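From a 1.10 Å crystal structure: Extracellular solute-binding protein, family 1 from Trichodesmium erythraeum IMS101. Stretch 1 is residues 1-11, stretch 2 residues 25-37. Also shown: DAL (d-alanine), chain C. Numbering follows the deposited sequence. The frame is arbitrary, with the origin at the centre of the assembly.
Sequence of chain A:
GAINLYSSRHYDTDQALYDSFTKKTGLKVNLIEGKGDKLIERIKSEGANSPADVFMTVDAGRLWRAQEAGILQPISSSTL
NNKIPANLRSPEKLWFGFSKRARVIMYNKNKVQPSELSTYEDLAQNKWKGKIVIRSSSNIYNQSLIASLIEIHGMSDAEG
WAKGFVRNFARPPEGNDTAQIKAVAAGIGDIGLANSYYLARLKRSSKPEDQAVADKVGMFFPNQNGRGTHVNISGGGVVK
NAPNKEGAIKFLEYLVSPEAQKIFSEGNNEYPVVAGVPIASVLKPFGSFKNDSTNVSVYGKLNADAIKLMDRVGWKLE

Stretch 1 1-11: GAINLYSSRHY
Stretch 2 25-37: TGLKVNLIEGKGD

The apolar centre lies on the sheet face carrying I3, L5, V29 and L31. L5 (chi1 t, chi2 p) touches two partners: its CB is 4.0 Å from V29 CG1 and its CD2 4.0 Å from L31 CD1, while I3 (p, t) brings CG1 to 4.3 Å from V29 CG2 (V29 t). L31 (t, p) also lays CD2 over the H10 ring (chi1 t), 3.6 Å from its centroid and 9° off the normal. On the other face I32 (m, m) sets CG2 over Y6 (chi1 -80°, chi2 43°), 4.0 Å from the centroid and 2° off; both are CH-pi contacts, each methyl meeting the pi face squarely.

Between these two layers of side chains, the strand from A2 to S7 and the one beginning at K28 run parallel, N-to-C directions 26° apart, phi/psi extended (L5 -97/113, L31 -95/126), registered A2-K28, I3-V29, N4-N30, L5-L31 and Y6-I32 at CA-CA 4.4 to 5.2 Å. I3 and L5 each hydrogen-bond the residues flanking their partner, the usual parallel pattern: I3 N to K28 O (2.9 Å), N30 N to I3 O (2.9 Å), L5 N to N30 O (2.8 Å), I32 N to L5 O (2.8 Å). K28 N to G1 O (3.0 Å) and S7 N to I32 O (2.9 Å) are the end links.

The side-chain amides of N4 and N30, both chi1 m, share a hydrogen bond, N30 ND2 donating to N4 OD1 (3.1 Å). At the far edge, one water donates to S7 O and E33 OE2 (both 2.8 Å from its O) and accepts from H10 N (3.1 Å).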

ATOM      1  N   GLY A   1     -19.645   4.819 -24.821  1.00 32.28           N
ATOM      2  CA  GLY A   1     -19.702   6.006 -23.927  1.00 26.12           C
ATOM      3  C   GLY A   1     -19.459   5.757 -22.442  1.00 23.47           C
ATOM      4  O   GLY A   1     -19.855   6.572 -21.602  1.00 23.64           O
ATOM      5  N   ALA A   2     -18.812   4.647 -22.118  1.00 23.31           N
ATOM      6  CA  ALA A   2     -18.531   4.298 -20.739  1.00 20.33           C
ATOM      7  C   ALA A   2     -17.276   3.481 -20.630  1.00 19.64           C
ATOM      8  O   ALA A   2     -16.809   2.867 -21.600  1.00 22.29           O
ATOM      9  CB  ALA A   2     -19.704   3.532 -20.143  1.00 21.87           C
ATOM     10  N   ILE A   3     -16.759   3.431 -19.414  1.00 17.56           N
ATOM     11  CA  ILE A   3     -15.753   2.450 -19.047  1.00 16.81           C
ATOM     12  C   ILE A   3     -16.247   1.623 -17.859  1.00 16.69           C
ATOM     13  O   ILE A   3     -16.981   2.127 -17.007  1.00 18.10           O
ATOM     14  CB  ILE A   3     -14.400   3.086 -18.724  1.00 17.70           C
ATOM     15  CG1 ILE A   3     -14.513   4.085 -17.566  1.00 17.19           C
ATOM     16  CG2 ILE A   3     -13.843   3.755 -19.962  1.00 19.63           C
ATOM     17  CD1 ILE A   3     -13.175   4.478 -17.016  1.00 20.02           C
ATOM     18  N   ASN A   4     -15.788   0.382 -17.791  1.00 15.81           N
ATOM     19  CA  ASN A   4     -16.089  -0.509 -16.683  1.00 15.59           C
ATOM     20  C   ASN A   4     -14.869  -0.613 -15.779  1.00 15.14           C
ATOM     21  O   ASN A   4     -13.850  -1.198 -16.167  1.00 16.01           O
ATOM     22  CB  ASN A   4     -16.507  -1.866 -17.227  1.00 16.77           C
ATOM     23  CG  ASN A   4     -17.735  -1.773 -18.097  1.00 19.54           C
ATOM     24  OD1 ASN A   4     -18.726  -1.176 -17.696  1.00 24.05           O
ATOM     25  ND2 ASN A   4     -17.664  -2.338 -19.298  1.00 22.87           N
ATOM     26  N   LEU A   5     -15.011  -0.030 -14.588  1.00 14.29           N
ATOM     27  CA  LEU A   5     -13.963  -0.005 -13.565  1.00 14.14           C
ATOM     28  C   LEU A   5     -14.206  -1.119 -12.563  1.00 14.69           C
ATOM     29  O   LEU A   5     -15.203  -1.079 -11.835  1.00 15.68           O
ATOM     30  CB  LEU A   5     -14.011   1.343 -12.870  1.00 14.09           C
ATOM     31  CG  LEU A   5     -13.095   1.523 -11.656  1.00 14.16           C
ATOM     32  CD1 LEU A   5     -11.617   1.277 -11.949  1.00 14.49           C
ATOM     33  CD2 LEU A   5     -13.295   2.889 -10.993  1.00 14.87           C
ATOM     34  N   TYR A   6     -13.313  -2.112 -12.552  1.00 13.78           N
ATOM     35  CA  TYR A   6     -13.340  -3.205 -11.548  1.00 13.62           C
ATOM     36  C   TYR A   6     -12.334  -2.799 -10.470  1.00 13.91           C
ATOM     37  O   TYR A   6     -11.137  -2.735 -10.717  1.00 14.39           O
ATOM     38  CB  TYR A   6     -12.908  -4.524 -12.171  1.00 14.45           C
ATOM     39  CG  TYR A   6     -13.945  -5.280 -12.978  1.00 15.75           C
ATOM     40  CD1 TYR A   6     -14.795  -4.643 -13.874  1.00 16.41           C
ATOM     41  CD2 TYR A   6     -13.998  -6.665 -12.898  1.00 17.26           C
ATOM     42  CE1 TYR A   6     -15.707  -5.367 -14.634  1.00 19.18           C
ATOM     43  CE2 TYR A   6     -14.877  -7.399 -13.665  1.00 19.41           C
ATOM     44  CZ  TYR A   6     -15.739  -6.758 -14.532  1.00 19.38           C
ATOM     45  OH  TYR A   6     -16.605  -7.512 -15.301  1.00 24.61           O
ATOM     46  N   SER A   7     -12.818  -2.476  -9.273  1.00 13.68           N
ATOM     47  CA  SER A   7     -11.949  -1.927  -8.227  1.00 13.51           C
ATOM     48  C   SER A   7     -12.262  -2.494  -6.856  1.00 13.80           C
ATOM     49  O   SER A   7     -13.426  -2.630  -6.473  1.00 15.53           O
ATOM     50  CB  SER A   7     -12.081  -0.412  -8.157  1.00 14.22           C
ATOM     51  OG  SER A   7     -11.247   0.109  -7.139  1.00 15.28           O
ATOM     52  N   SER A   8     -11.196  -2.767  -6.106  1.00 13.41           N
ATOM     53  CA  SER A   8     -11.303  -3.048  -4.668  1.00 14.67           C
ATOM     54  C   SER A   8     -11.027  -1.828  -3.770  1.00 14.67           C
ATOM     55  O   SER A   8     -11.020  -1.934  -2.541  1.00 18.84           O
ATOM     56  CB  SER A   8     -10.354  -4.194  -4.303  1.00 15.35           C
ATOM     57  OG  SER A   8      -9.000  -3.804  -4.441  1.00 16.08           O
ATOM     58  N   ARG A   9     -10.751  -0.687  -4.403  1.00 14.46           N
ATOM     59  CA  ARG A   9     -10.156   0.513  -3.762  1.00 14.46           C
ATOM     60  C   ARG A   9     -11.100   1.722  -3.771  1.00 15.02           C
ATOM     61  O   ARG A   9     -10.716   2.832  -3.382  1.00 15.93           O
ATOM     62  CB  ARG A   9      -8.806   0.799  -4.486  1.00 14.36           C
ATOM     63  CG  ARG A   9      -7.995   2.072  -4.136  1.00 14.92           C
ATOM     64  CD  ARG A   9      -7.681   2.283  -2.663  1.00 14.84           C
ATOM     65  NE  ARG A   9      -6.920   3.512  -2.448  1.00 14.39           N
ATOM     66  CZ  ARG A   9      -7.457   4.725  -2.480  1.00 14.02           C
ATOM     67  NH1 ARG A   9      -8.753   4.897  -2.666  1.00 14.17           N
ATOM     68  NH2 ARG A   9      -6.672   5.790  -2.315  1.00 13.78           N
ATOM     69  N   HIS A  10     -12.356   1.505  -4.152  1.00 14.70           N
ATOM     70  CA  HIS A  10     -13.319   2.599  -4.193  1.00 14.75           C
ATOM     71  C   HIS A  10     -13.706   3.028  -2.769  1.00 14.99           C
ATOM     72  O   HIS A  10     -14.048   2.205  -1.926  1.00 17.03           O
ATOM     73  CB  HIS A  10     -14.588   2.162  -4.963  1.00 15.95           C
ATOM     74  CG  HIS A  10     -15.717   3.139  -4.885  1.00 16.19           C
ATOM     75  ND1 HIS A  10     -15.831   4.227  -5.725  1.00 16.50           N
ATOM     76  CD2 HIS A  10     -16.772   3.181  -4.039  1.00 19.60           C
ATOM     77  CE1 HIS A  10     -16.935   4.888  -5.399  1.00 17.50           C
ATOM     78  NE2 HIS A  10     -17.513   4.279  -4.374  1.00 19.52           N
ATOM     79  N   TYR A  11     -13.717   4.339  -2.547  1.00 14.89           N
ATOM     80  CA  TYR A  11     -14.355   4.989  -1.390  1.00 16.10           C
ATOM     81  C   TYR A  11     -15.445   5.918  -1.912  1.00 16.40           C
ATOM     82  O   TYR A  11     -15.372   6.389  -3.043  1.00 16.87           O
ATOM     83  CB  TYR A  11     -13.330   5.734  -0.534  1.00 18.10           C
ATOM     84  CG  TYR A  11     -12.443   4.782   0.205  1.00 18.15           C
ATOM     85  CD1 TYR A  11     -12.852   4.173   1.384  1.00 24.93           C
ATOM     86  CD2 TYR A  11     -11.214   4.395  -0.321  1.00 17.94           C
ATOM     87  CE1 TYR A  11     -12.024   3.259   2.034  1.00 26.33           C
ATOM     88  CE2 TYR A  11     -10.397   3.483   0.309  1.00 18.15           C
ATOM     89  CZ  TYR A  11     -10.792   2.922   1.489  1.00 21.09           C
ATOM     90  OH  TYR A  11      -9.966   2.009   2.119  1.00 25.59           O
ATOM     91  N   THR A  25     -14.621  14.221 -20.219  1.00 14.98           N
ATOM     92  CA  THR A  25     -14.442  13.245 -21.308  1.00 16.50           C
ATOM     93  C   THR A  25     -15.708  12.765 -21.973  1.00 16.29           C
ATOM     94  O   THR A  25     -15.639  12.177 -23.046  1.00 19.10           O
ATOM     95  CB  THR A  25     -13.674  12.009 -20.847  1.00 16.52           C
ATOM     96  OG1 THR A  25     -14.497  11.192 -20.002  1.00 16.67           O
ATOM     97  CG2 THR A  25     -12.375  12.374 -20.154  1.00 18.19           C
ATOM     98  N   GLY A  26     -16.844  12.941 -21.316  1.00 16.24           N
ATOM     99  CA  GLY A  26     -18.095  12.384 -21.786  1.00 18.34           C
ATOM    100  C   GLY A  26     -18.343  10.939 -21.398  1.00 18.59           C
ATOM    101  O   GLY A  26     -19.401  10.421 -21.706  1.00 22.68           O
ATOM    102  N   LEU A  27     -17.391  10.286 -20.745  1.00 17.16           N
ATOM    103  CA  LEU A  27     -17.482   8.852 -20.477  1.00 17.47           C
ATOM    104  C   LEU A  27     -18.008   8.590 -19.079  1.00 17.39           C
ATOM    105  O   LEU A  27     -17.473   9.124 -18.121  1.00 17.26           O
ATOM    106  CB  LEU A  27     -16.099   8.238 -20.587  1.00 17.97           C
ATOM    107  CG  LEU A  27     -15.501   8.259 -21.988  1.00 19.71           C
ATOM    108  CD1 LEU A  27     -14.050   7.831 -21.925  1.00 20.39           C
ATOM    109  CD2 LEU A  27     -16.264   7.398 -22.987  1.00 25.08           C
ATOM    110  N   LYS A  28     -19.052   7.771 -18.968  1.00 17.66           N
ATOM    111  CA  LYS A  28     -19.555   7.307 -17.688  1.00 17.32           C
ATOM    112  C   LYS A  28     -18.597   6.263 -17.124  1.00 16.82           C
ATOM    113  O   LYS A  28     -17.937   5.532 -17.862  1.00 18.78           O
ATOM    114  CB  LYS A  28     -20.945   6.696 -17.853  1.00 21.80           C
ATOM    115  CG  LYS A  28     -21.586   6.259 -16.556  1.00 29.04           C
ATOM    116  CD  LYS A  28     -22.986   5.705 -16.737  1.00 36.03           C
ATOM    117  CE  LYS A  28     -23.538   5.245 -15.393  1.00 41.78           C
ATOM    118  NZ  LYS A  28     -24.899   4.679 -15.533  1.00 46.98           N
ATOM    119  N   VAL A  29     -18.543   6.209 -15.799  1.00 18.25           N
ATOM    120  CA  VAL A  29     -17.800   5.177 -15.074  1.00 17.34           C
ATOM    121  C   VAL A  29     -18.785   4.199 -14.440  1.00 17.11           C
ATOM    122  O   VAL A  29     -19.565   4.594 -13.560  1.00 20.68           O
ATOM    123  CB  VAL A  29     -16.906   5.773 -13.975  1.00 17.72           C
ATOM    124  CG1 VAL A  29     -16.143   4.667 -13.244  1.00 18.86           C
ATOM    125  CG2 VAL A  29     -15.963   6.831 -14.562  1.00 18.24           C
ATOM    126  N   ASN A  30     -18.759   2.946 -14.907  1.00 16.29           N
ATOM    127  CA  ASN A  30     -19.545   1.872 -14.314  1.00 17.48           C
ATOM    128  C   ASN A  30     -18.635   1.147 -13.325  1.00 16.35           C
ATOM    129  O   ASN A  30     -17.632   0.577 -13.717  1.00 19.25           O
ATOM    130  CB  ASN A  30     -19.999   0.889 -15.380  1.00 19.12           C
ATOM    131  CG  ASN A  30     -20.942   1.495 -16.392  1.00 24.67           C
ATOM    132  OD1 ASN A  30     -21.780   2.334 -16.058  1.00 27.95           O
ATOM    133  ND2 ASN A  30     -20.811   1.059 -17.646  1.00 26.74           N
ATOM    134  N   LEU A  31     -19.002   1.164 -12.048  1.00 17.56           N
ATOM    135  CA  LEU A  31     -18.203   0.575 -10.982  1.00 17.36           C
ATOM    136  C   LEU A  31     -18.627  -0.848 -10.661  1.00 17.98           C
ATOM    137  O   LEU A  31     -19.813  -1.072 -10.371  1.00 20.10           O
ATOM    138  CB  LEU A  31     -18.312   1.443  -9.733  1.00 18.36           C
ATOM    139  CG  LEU A  31     -17.542   0.931  -8.521  1.00 18.32           C
ATOM    140  CD1 LEU A  31     -16.030   1.007  -8.694  1.00 19.15           C
ATOM    141  CD2 LEU A  31     -17.954   1.722  -7.299  1.00 19.53           C
ATOM    142  N   ILE A  32     -17.672  -1.780 -10.697  1.00 17.23           N
ATOM    143  CA  ILE A  32     -17.838  -3.161 -10.243  1.00 17.14           C
ATOM    144  C   ILE A  32     -16.866  -3.336  -9.092  1.00 16.36           C
ATOM    145  O   ILE A  32     -15.688  -3.135  -9.253  1.00 17.36           O
ATOM    146  CB  ILE A  32     -17.524  -4.162 -11.394  1.00 19.85           C
ATOM    147  CG1 ILE A  32     -18.478  -3.945 -12.601  1.00 23.84           C
ATOM    148  CG2 ILE A  32     -17.559  -5.603 -10.919  1.00 21.97           C
ATOM    149  CD1 ILE A  32     -19.945  -4.010 -12.305  1.00 28.38           C
ATOM    150  N   GLU A  33     -17.366  -3.690  -7.917  1.00 18.99           N
ATOM    151  CA  GLU A  33     -16.513  -3.869  -6.766  1.00 18.38           C
ATOM    152  C   GLU A  33     -16.284  -5.311  -6.401  1.00 18.73           C
ATOM    153  O   GLU A  33     -17.094  -6.195  -6.720  1.00 22.42           O
ATOM    154  CB  GLU A  33     -17.091  -3.106  -5.575  1.00 19.42           C
ATOM    155  CG  GLU A  33     -17.188  -1.606  -5.760  1.00 21.14           C
ATOM    156  CD  GLU A  33     -17.594  -0.912  -4.482  1.00 22.32           C
ATOM    157  OE1 GLU A  33     -18.813  -0.692  -4.281  1.00 25.92           O
ATOM    158  OE2 GLU A  33     -16.708  -0.617  -3.645  1.00 23.74           O
ATOM    159  N   GLY A  34     -15.235  -5.518  -5.613  1.00 19.68           N
ATOM    160  CA  GLY A  34     -14.928  -6.833  -5.073  1.00 19.85           C
ATOM    161  C   GLY A  34     -13.611  -6.763  -4.341  1.00 18.19           C
ATOM    162  O   GLY A  34     -12.917  -5.776  -4.430  1.00 20.40           O
ATOM    163  N   LYS A  35     -13.243  -7.823  -3.632  1.00 19.32           N
ATOM    164  CA  LYS A  35     -11.922  -7.879  -3.031  1.00 20.08           C
ATOM    165  C   LYS A  35     -10.911  -8.088  -4.165  1.00 19.78           C
ATOM    166  O   LYS A  35     -11.230  -8.656  -5.210  1.00 19.49           O
ATOM    167  CB  LYS A  35     -11.861  -8.985  -1.980  1.00 24.35           C
ATOM    168  CG  LYS A  35     -12.893  -8.820  -0.856  1.00 29.27           C
ATOM    169  CD  LYS A  35     -12.667  -7.599   0.042  1.00 34.88           C
ATOM    170  CE  LYS A  35     -13.715  -7.489   1.151  1.00 42.00           C
ATOM    171  NZ  LYS A  35     -13.255  -6.669   2.314  1.00 46.11           N
ATOM    172  N   GLY A  36      -9.690  -7.590  -3.969  1.00 20.69           N
ATOM    173  CA  GLY A  36      -8.690  -7.574  -5.043  1.00 20.47           C
ATOM    174  C   GLY A  36      -8.431  -8.926  -5.697  1.00 19.49           C
ATOM    175  O   GLY A  36      -8.475  -9.053  -6.923  1.00 21.18           O
ATOM    176  N   ASP A  37      -8.184  -9.959  -4.875  1.00 22.33           N
ATOM    177  CA  ASP A  37      -7.853 -11.258  -5.453  1.00 23.49           C
ATOM    178  C   ASP A  37      -9.055 -11.916  -6.119  1.00 20.99           C
ATOM    179  O   ASP A  37      -8.916 -12.596  -7.145  1.00 23.86           O
ATOM    180  CB  ASP A  37      -7.226 -12.179  -4.388  1.00 28.74           C
TER
HETATM  181  N   DAL C 401      -7.247  -1.944   3.217  0.80 20.99           N
HETATM  182  CA  DAL C 401      -8.024  -0.939   2.416  0.80 22.85           C
HETATM  183  CB  DAL C 401      -8.918  -1.641   1.406  0.80 27.91           C
HETATM  184  C   DAL C 401      -7.159   0.088   1.762  0.80 18.87           C
HETATM  185  O   DAL C 401      -5.952   0.071   2.076  0.80 16.87           O
HETATM  186  OXT DAL C 401      -7.698   0.891   0.953  0.80 21.78           O
HETATM  187  O   HOH W   1     -14.027  -1.126  -4.173  1.00 20.17           O